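Local coordinates for protein metal-dependent hydrolase (Lactobacillus plantarum, PDB 2F6K) that probably catalyses the metal-dependent decarboxylation of 2-amino-3-carboxymuconate 6-semialdehyde, as a TIM-barrel member of the amidohydrolase superfamily, at residues Q38-F43 against D89-L94; A243-Q248 against G279-T284; S265-P268 against G274-Q277. All blocks are in the same frame, centred on the assembly; numbering follows the deposited sequence.

Interaction 1: residues Q38-F43 against D89-L94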
# COMPACT_ATOMS: atom_id res chain seq x y z
N GLN A 38 -5.21 32.38 -23.62
CA GLN A 38 -4.22 33.38 -24.01
C GLN A 38 -2.78 33.10 -23.57
O GLN A 38 -1.81 33.51 -24.24
CB GLN A 38 -4.62 34.75 -23.49
CG GLN A 38 -5.86 35.32 -24.12
CD GLN A 38 -5.83 35.32 -25.65
OE1 GLN A 38 -4.83 35.66 -26.29
NE2 GLN A 38 -6.95 34.95 -26.24
N LEU A 39 -2.61 32.43 -22.43
CA LEU A 39 -1.27 32.11 -21.95
C LEU A 39 -0.62 31.15 -22.92
O LEU A 39 0.52 31.34 -23.33
CB LEU A 39 -1.32 31.48 -20.56
CG LEU A 39 0.05 31.29 -19.90
CD1 LEU A 39 0.66 32.65 -19.56
CD2 LEU A 39 -0.14 30.44 -18.66
N THR A 40 -1.34 30.10 -23.32
CA THR A 40 -0.80 29.14 -24.27
C THR A 40 -0.49 29.81 -25.61
O THR A 40 0.59 29.65 -26.19
CB THR A 40 -1.81 27.99 -24.53
OG1 THR A 40 -2.00 27.24 -23.32
CG2 THR A 40 -1.31 27.07 -25.65
N LEU A 41 -1.46 30.56 -26.11
CA LEU A 41 -1.31 31.25 -27.37
C LEU A 41 -0.12 32.23 -27.39
O LEU A 41 0.64 32.28 -28.36
CB LEU A 41 -2.61 31.98 -27.73
CG LEU A 41 -3.78 31.08 -28.12
CD1 LEU A 41 -5.09 31.87 -28.11
CD2 LEU A 41 -3.51 30.46 -29.50
N ASN A 42 0.04 33.01 -26.33
CA ASN A 42 1.15 33.95 -26.26
C ASN A 42 2.47 33.17 -26.16
O ASN A 42 3.51 33.59 -26.70
CB ASN A 42 0.98 34.88 -25.06
CG ASN A 42 1.95 36.04 -25.08
OD1 ASN A 42 1.81 36.94 -25.90
ND2 ASN A 42 2.94 36.03 -24.19
N PHE A 43 2.45 32.03 -25.46
CA PHE A 43 3.66 31.21 -25.36
C PHE A 43 4.04 30.70 -26.75
O PHE A 43 5.22 30.62 -27.11
CB PHE A 43 3.44 30.01 -24.44
CG PHE A 43 4.64 29.09 -24.35
CD1 PHE A 43 5.73 29.43 -23.54
CD2 PHE A 43 4.68 27.89 -25.06
CE1 PHE A 43 6.84 28.57 -23.43
CE2 PHE A 43 5.78 27.03 -24.96
CZ PHE A 43 6.86 27.37 -24.14
N ASP A 89 -6.46 27.21 -36.43
CA ASP A 89 -5.08 27.15 -36.86
C ASP A 89 -4.02 27.08 -35.77
O ASP A 89 -2.87 26.77 -36.06
CB ASP A 89 -4.78 28.31 -37.80
CG ASP A 89 -5.67 28.29 -39.04
OD1 ASP A 89 -5.67 27.26 -39.76
OD2 ASP A 89 -6.36 29.31 -39.30
N GLN A 90 -4.38 27.37 -34.52
CA GLN A 90 -3.42 27.32 -33.42
C GLN A 90 -3.66 26.18 -32.45
O GLN A 90 -2.71 25.58 -31.95
CB GLN A 90 -3.43 28.62 -32.60
CG GLN A 90 -2.76 29.80 -33.24
CD GLN A 90 -3.59 30.42 -34.32
OE1 GLN A 90 -4.71 30.86 -34.08
NE2 GLN A 90 -3.05 30.45 -35.53
N LEU A 91 -4.93 25.86 -32.19
CA LEU A 91 -5.24 24.83 -31.22
C LEU A 91 -6.10 23.64 -31.63
O LEU A 91 -7.12 23.78 -32.30
CB LEU A 91 -5.91 25.48 -30.01
CG LEU A 91 -5.23 26.69 -29.41
CD1 LEU A 91 -6.09 27.25 -28.29
CD2 LEU A 91 -3.86 26.30 -28.89
N GLY A 92 -5.66 22.47 -31.19
CA GLY A 92 -6.38 21.23 -31.42
C GLY A 92 -6.46 20.57 -30.05
O GLY A 92 -5.99 21.14 -29.06
N TYR A 93 -7.06 19.39 -29.96
CA TYR A 93 -7.14 18.75 -28.67
C TYR A 93 -7.34 17.25 -28.71
O TYR A 93 -7.83 16.69 -29.70
CB TYR A 93 -8.28 19.35 -27.84
CG TYR A 93 -9.65 18.81 -28.17
CD1 TYR A 93 -10.28 19.11 -29.39
CD2 TYR A 93 -10.34 18.00 -27.26
CE1 TYR A 93 -11.56 18.63 -29.68
CE2 TYR A 93 -11.62 17.52 -27.54
CZ TYR A 93 -12.23 17.84 -28.75
OH TYR A 93 -13.50 17.38 -29.01
N LEU A 94 -6.93 16.62 -27.61
CA LEU A 94 -7.08 15.19 -27.41
C LEU A 94 -8.16 15.06 -26.33
O LEU A 94 -8.11 15.74 -25.30
CB LEU A 94 -5.77 14.58 -26.89
CG LEU A 94 -4.61 14.55 -27.88
CD1 LEU A 94 -3.38 14.00 -27.17
CD2 LEU A 94 -4.98 13.69 -29.09

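Interaction 2: residues A243-Q248 against G279-T284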
# COMPACT_ATOMS: atom_id res chain seq x y z
N ALA A 243 13.56 17.00 -19.15
CA ALA A 243 15.02 17.08 -19.24
C ALA A 243 15.59 15.93 -20.07
O ALA A 243 16.36 15.10 -19.58
CB ALA A 243 15.62 17.05 -17.84
N VAL A 244 15.23 15.91 -21.35
CA VAL A 244 15.66 14.87 -22.26
C VAL A 244 17.13 14.92 -22.67
O VAL A 244 17.66 13.93 -23.18
CB VAL A 244 14.82 14.90 -23.54
CG1 VAL A 244 13.34 14.81 -23.17
CG2 VAL A 244 15.12 16.16 -24.33
N LEU A 245 17.78 16.06 -22.48
CA LEU A 245 19.19 16.18 -22.84
C LEU A 245 20.00 16.29 -21.56
O LEU A 245 19.51 16.80 -20.56
CB LEU A 245 19.42 17.40 -23.73
CG LEU A 245 18.73 17.46 -25.10
CD1 LEU A 245 18.97 18.83 -25.74
CD2 LEU A 245 19.25 16.35 -26.00
N PRO A 246 21.27 15.85 -21.59
CA PRO A 246 21.98 15.27 -22.73
C PRO A 246 22.00 13.74 -22.75
O PRO A 246 22.65 13.13 -23.60
CB PRO A 246 23.37 15.83 -22.56
CG PRO A 246 23.55 15.70 -21.08
CD PRO A 246 22.21 16.18 -20.51
N ARG A 247 21.28 13.11 -21.82
CA ARG A 247 21.30 11.66 -21.76
C ARG A 247 20.07 10.89 -22.24
O ARG A 247 20.19 10.00 -23.09
CB ARG A 247 21.65 11.22 -20.34
CG ARG A 247 23.14 11.35 -19.99
CD ARG A 247 23.35 11.33 -18.48
NE ARG A 247 23.18 12.66 -17.91
CZ ARG A 247 24.12 13.60 -17.93
NH1 ARG A 247 25.29 13.34 -18.50
NH2 ARG A 247 23.89 14.81 -17.43
N GLN A 248 18.90 11.22 -21.71
CA GLN A 248 17.67 10.52 -22.05
C GLN A 248 17.34 10.39 -23.54
O GLN A 248 17.29 9.28 -24.06
CB GLN A 248 16.48 11.16 -21.34
CG GLN A 248 15.27 10.24 -21.27
CD GLN A 248 14.04 10.94 -20.72
OE1 GLN A 248 13.11 10.29 -20.25
NE2 GLN A 248 14.04 12.26 -20.77
N GLY A 279 13.17 24.07 -24.86
CA GLY A 279 12.98 24.08 -26.30
C GLY A 279 14.19 24.65 -27.01
O GLY A 279 14.59 24.18 -28.08
N HIS A 280 14.79 25.68 -26.41
CA HIS A 280 15.96 26.32 -26.97
C HIS A 280 17.14 25.34 -26.98
O HIS A 280 17.95 25.34 -27.91
CB HIS A 280 16.29 27.58 -26.15
CG HIS A 280 17.55 28.26 -26.56
ND1 HIS A 280 18.80 27.78 -26.23
CD2 HIS A 280 17.76 29.39 -27.28
CE1 HIS A 280 19.73 28.58 -26.73
NE2 HIS A 280 19.12 29.56 -27.38
N ALA A 281 17.21 24.50 -25.95
CA ALA A 281 18.27 23.51 -25.83
C ALA A 281 18.17 22.46 -26.94
O ALA A 281 19.19 22.00 -27.46
CB ALA A 281 18.19 22.84 -24.47
N LEU A 282 16.95 22.07 -27.29
CA LEU A 282 16.77 21.08 -28.34
C LEU A 282 17.20 21.69 -29.67
O LEU A 282 17.71 21.00 -30.55
CB LEU A 282 15.31 20.66 -28.43
CG LEU A 282 14.82 19.56 -27.49
CD1 LEU A 282 13.31 19.55 -27.49
CD2 LEU A 282 15.38 18.21 -27.94
N ALA A 283 17.00 22.99 -29.79
CA ALA A 283 17.34 23.70 -31.01
C ALA A 283 18.84 23.90 -31.22
O ALA A 283 19.32 23.84 -32.36
CB ALA A 283 16.63 25.06 -31.02
N THR A 284 19.57 24.10 -30.13
CA THR A 284 21.01 24.36 -30.22
C THR A 284 21.95 23.22 -29.84
O THR A 284 23.16 23.36 -29.98
CB THR A 284 21.40 25.58 -29.35
OG1 THR A 284 21.31 25.23 -27.96
CG2 THR A 284 20.45 26.75 -29.61

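Interaction 3: residues S265-P268 against G274-Q277. With MN (manganese (II) ion), chain C.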
# COMPACT_ATOMS: atom_id res chain seq x y z
N SER A 265 6.19 20.61 -24.87
CA SER A 265 6.68 21.64 -23.96
C SER A 265 6.25 21.42 -22.50
O SER A 265 6.97 21.79 -21.57
CB SER A 265 6.23 23.03 -24.42
OG SER A 265 4.85 23.20 -24.19
N ASP A 266 5.08 20.83 -22.33
CA ASP A 266 4.50 20.53 -21.03
C ASP A 266 4.06 21.75 -20.23
O ASP A 266 4.04 21.70 -19.00
CB ASP A 266 5.47 19.71 -20.18
CG ASP A 266 4.76 18.74 -19.26
OD1 ASP A 266 3.51 18.80 -19.15
OD2 ASP A 266 5.44 17.90 -18.64
N ILE A 267 3.73 22.84 -20.91
CA ILE A 267 3.27 24.04 -20.22
C ILE A 267 1.80 23.77 -19.91
O ILE A 267 1.15 23.01 -20.62
CB ILE A 267 3.34 25.30 -21.11
CG1 ILE A 267 2.47 25.11 -22.35
CG2 ILE A 267 4.77 25.60 -21.49
CD1 ILE A 267 2.23 26.38 -23.15
N PRO A 268 1.24 24.42 -18.86
CA PRO A 268 1.94 25.37 -18.00
C PRO A 268 2.47 24.73 -16.71
O PRO A 268 2.91 25.44 -15.80
CB PRO A 268 0.87 26.41 -17.73
CG PRO A 268 -0.35 25.56 -17.57
CD PRO A 268 -0.22 24.54 -18.69
N GLY A 274 11.06 27.89 -18.09
CA GLY A 274 11.80 26.64 -18.10
C GLY A 274 11.51 25.86 -19.37
O GLY A 274 12.38 25.16 -19.89
N SER A 275 10.29 25.97 -19.87
CA SER A 275 9.94 25.25 -21.08
C SER A 275 10.62 25.89 -22.30
O SER A 275 11.09 25.19 -23.20
CB SER A 275 8.42 25.24 -21.26
OG SER A 275 8.05 24.33 -22.28
N ARG A 276 10.67 27.22 -22.31
CA ARG A 276 11.32 27.96 -23.38
C ARG A 276 12.79 27.57 -23.41
O ARG A 276 13.39 27.43 -24.47
CB ARG A 276 11.19 29.47 -23.14
CG ARG A 276 12.03 30.32 -24.08
CD ARG A 276 11.99 31.79 -23.69
NE ARG A 276 12.75 32.65 -24.59
CZ ARG A 276 12.42 32.90 -25.85
NH1 ARG A 276 11.33 32.36 -26.37
NH2 ARG A 276 13.16 33.71 -26.60
N GLN A 277 13.38 27.38 -22.23
CA GLN A 277 14.78 27.01 -22.18
C GLN A 277 14.97 25.58 -22.66
O GLN A 277 15.98 25.28 -23.32
CB GLN A 277 15.32 27.14 -20.75
CG GLN A 277 16.76 26.69 -20.63
CD GLN A 277 17.17 26.40 -19.20
OE1 GLN A 277 16.60 25.53 -18.54
NE2 GLN A 277 18.17 27.13 -18.71
MN MN C . 2.21 16.82 -18.85
O HOH W 1 3.81 16.10 -17.73
O HOH W 2 1.47 17.77 -16.89

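Interaction 1: residues Q38-F43 against D89-L94
L41 reaches from helix 37-46 to the point where the chain enters strand 91-95, touching Q90 just before it and L91 at its first position. Its CA-CB bond does not aim straight at the strand; the approach is made by the outer part of the side chain. From CB, chi1 of -71° sets CG opposite the carbonyl carbon and beside the backbone N, and the branch then sends CD2 forward. CD2 of L41 lies 3.6 Å from CB of Q90 and 3.9 Å from its CG, so this one methyl rests on the two methylenes of the glutamine, the side chains meeting at about a right angle. The same CD2 also comes within 4.1 Å of CG of L91.

Glutamine suits this boundary because its inner half is hydrocarbon. A bend at chi2 (76°) turns the chain after CG, and M44 of the same helix also packs on Q90. One residue earlier in the helix, T40 adds a second, lighter touch, its CG2 standing 4.2 Å from CD2 of L91. The threonine is divided in its duties: the methyl faces the leucine while OG1 is hydrogen-bonded to NE1 of W35, so a buried hydroxyl has a partner. L91 is also covered by M44 and by S52 and L54 of strand 49-55, the neighbour to which G92 and L94 are tied by backbone bonds.

The contact thus fits an alpha/beta barrel, in which a helix is laid against the parallel strands. No hydrogen bond crosses between the two segments. Their attraction comes from dispersion and the exclusion of water. It is not directional, so the fit depends on the shapes of the apolar groups, while the backbone hydrogen bonds shape the helix and the sheet themselves.

Interaction 2: residues A243-Q248 against G279-T284
L245 and V244, from the loop after strand 237-239, pack against A281 and L282 near the end of helix 272-284. The denser part centres on CD1 of L245, which lies over the helix backbone, 3.6 Å from the carbonyl O of A281 and 4.1 Å from CA of L282. A small alanine suits this spot, since its CB, 4.3 Å from CD1 of L245, lets the leucine methyl come down close to the main chain.

Deeper in, V244 and L282 meet more lightly at about a right angle, with CG2 of V244 4.2 Å from CD2 of L282. The bond from CA to CB of L282 does not aim at the loop; the end of the side chain, through CD2, makes the approach. Both buried side chains are further covered by L249 of helix 248-252.

Toward solvent the character changes. L245 and A281 are partly exposed, and H280, T284 and P246 are exposed. A cis peptide joins L245 to P246, and from here on the loop makes no contact with the helix segment. R247 lies instead at the subunit interface, forming a salt bridge to D215 and a hydrogen bond to S254, both of the second subunit. CG of P246 sits 3.6 Å above one face of the R247 guanidinium, near its rim.

The chemistry is therefore divided within one short loop: V244 and L245 bind the helix of their own chain by apolar contact alone, whereas the side chain of R247 directs its charge to the second subunit.

Interaction 3: residues S265-P268 against G274-Q277
S275 of helix 272-284 and S265 of the loop after strand 261-262 share the one hydrogen bond of this contact: OG of S275 donates to the carbonyl O of S265 over 2.8 Å. The donor stands 38° out of the carbonyl plane and the C=O...OG angle is 108°, so the hydroxyl approaches from above that plane, bent well away from the C=O direction. With OG anti to the backbone N (chi1 -168°), the serine points its hydroxyl at the loop. Roughly at right angles to that bond lies a methyl, CG2 of I267, 3.6 Å from OG of S275. Serine suits the place, being short enough to fit beside the loop and polar enough to bind a buried carbonyl.

The next shell holds the loop's shape. OG of S265 is hydrogen-bonded to D5 and accepts a weak bond from N of I267, while backbone bonds connect D266 with H7 and I267 with H9. F43 of helix 37-46 packs on S265, I267 and S275 alike. Between the two pinned residues D266 adopts a left-handed backbone conformation, and a cis peptide precedes P268.

This turn delivers the carboxylate of D266 to the metal. OD1 binds the manganese at 2.4 Å; OD2 instead accepts a hydrogen bond from a metal-bound water, 2.6 Å away. A second water and the histidines H7, H9 and H154 complete the six ligands. An aspartate after the last strand of the barrel is a familiar metal ligand of amidohydrolases.

S275 itself stays away from the manganese. Its bond, gripping the carbonyl directly before D266, makes it an outer-shell residue that probably helps keep this ligand's backbone in position.

In the fold
All three contacts belong to one TIM-barrel domain. Along the chain interaction 1 closes first, pairing helix 37-46 with strand 91-95; the other two come later, interaction 3 being nested inside the loop that interaction 2 closes. Those two share helix 272-284 and have centres about 12 Å apart: the helix meets the metal-binding loop near its beginning and the 243-248 loop near its end. Interactions 1 and 3, with centres about 13 Å apart, touch directly through F43, whose CD2 lies 3.5 Å from CD1 of I267. Interactions 1 and 2 are separate, their centres about 23 Å apart. Side-chain packing links interactions 1 and 3, and helix 272-284 then carries the connection on to the loop at the subunit interface.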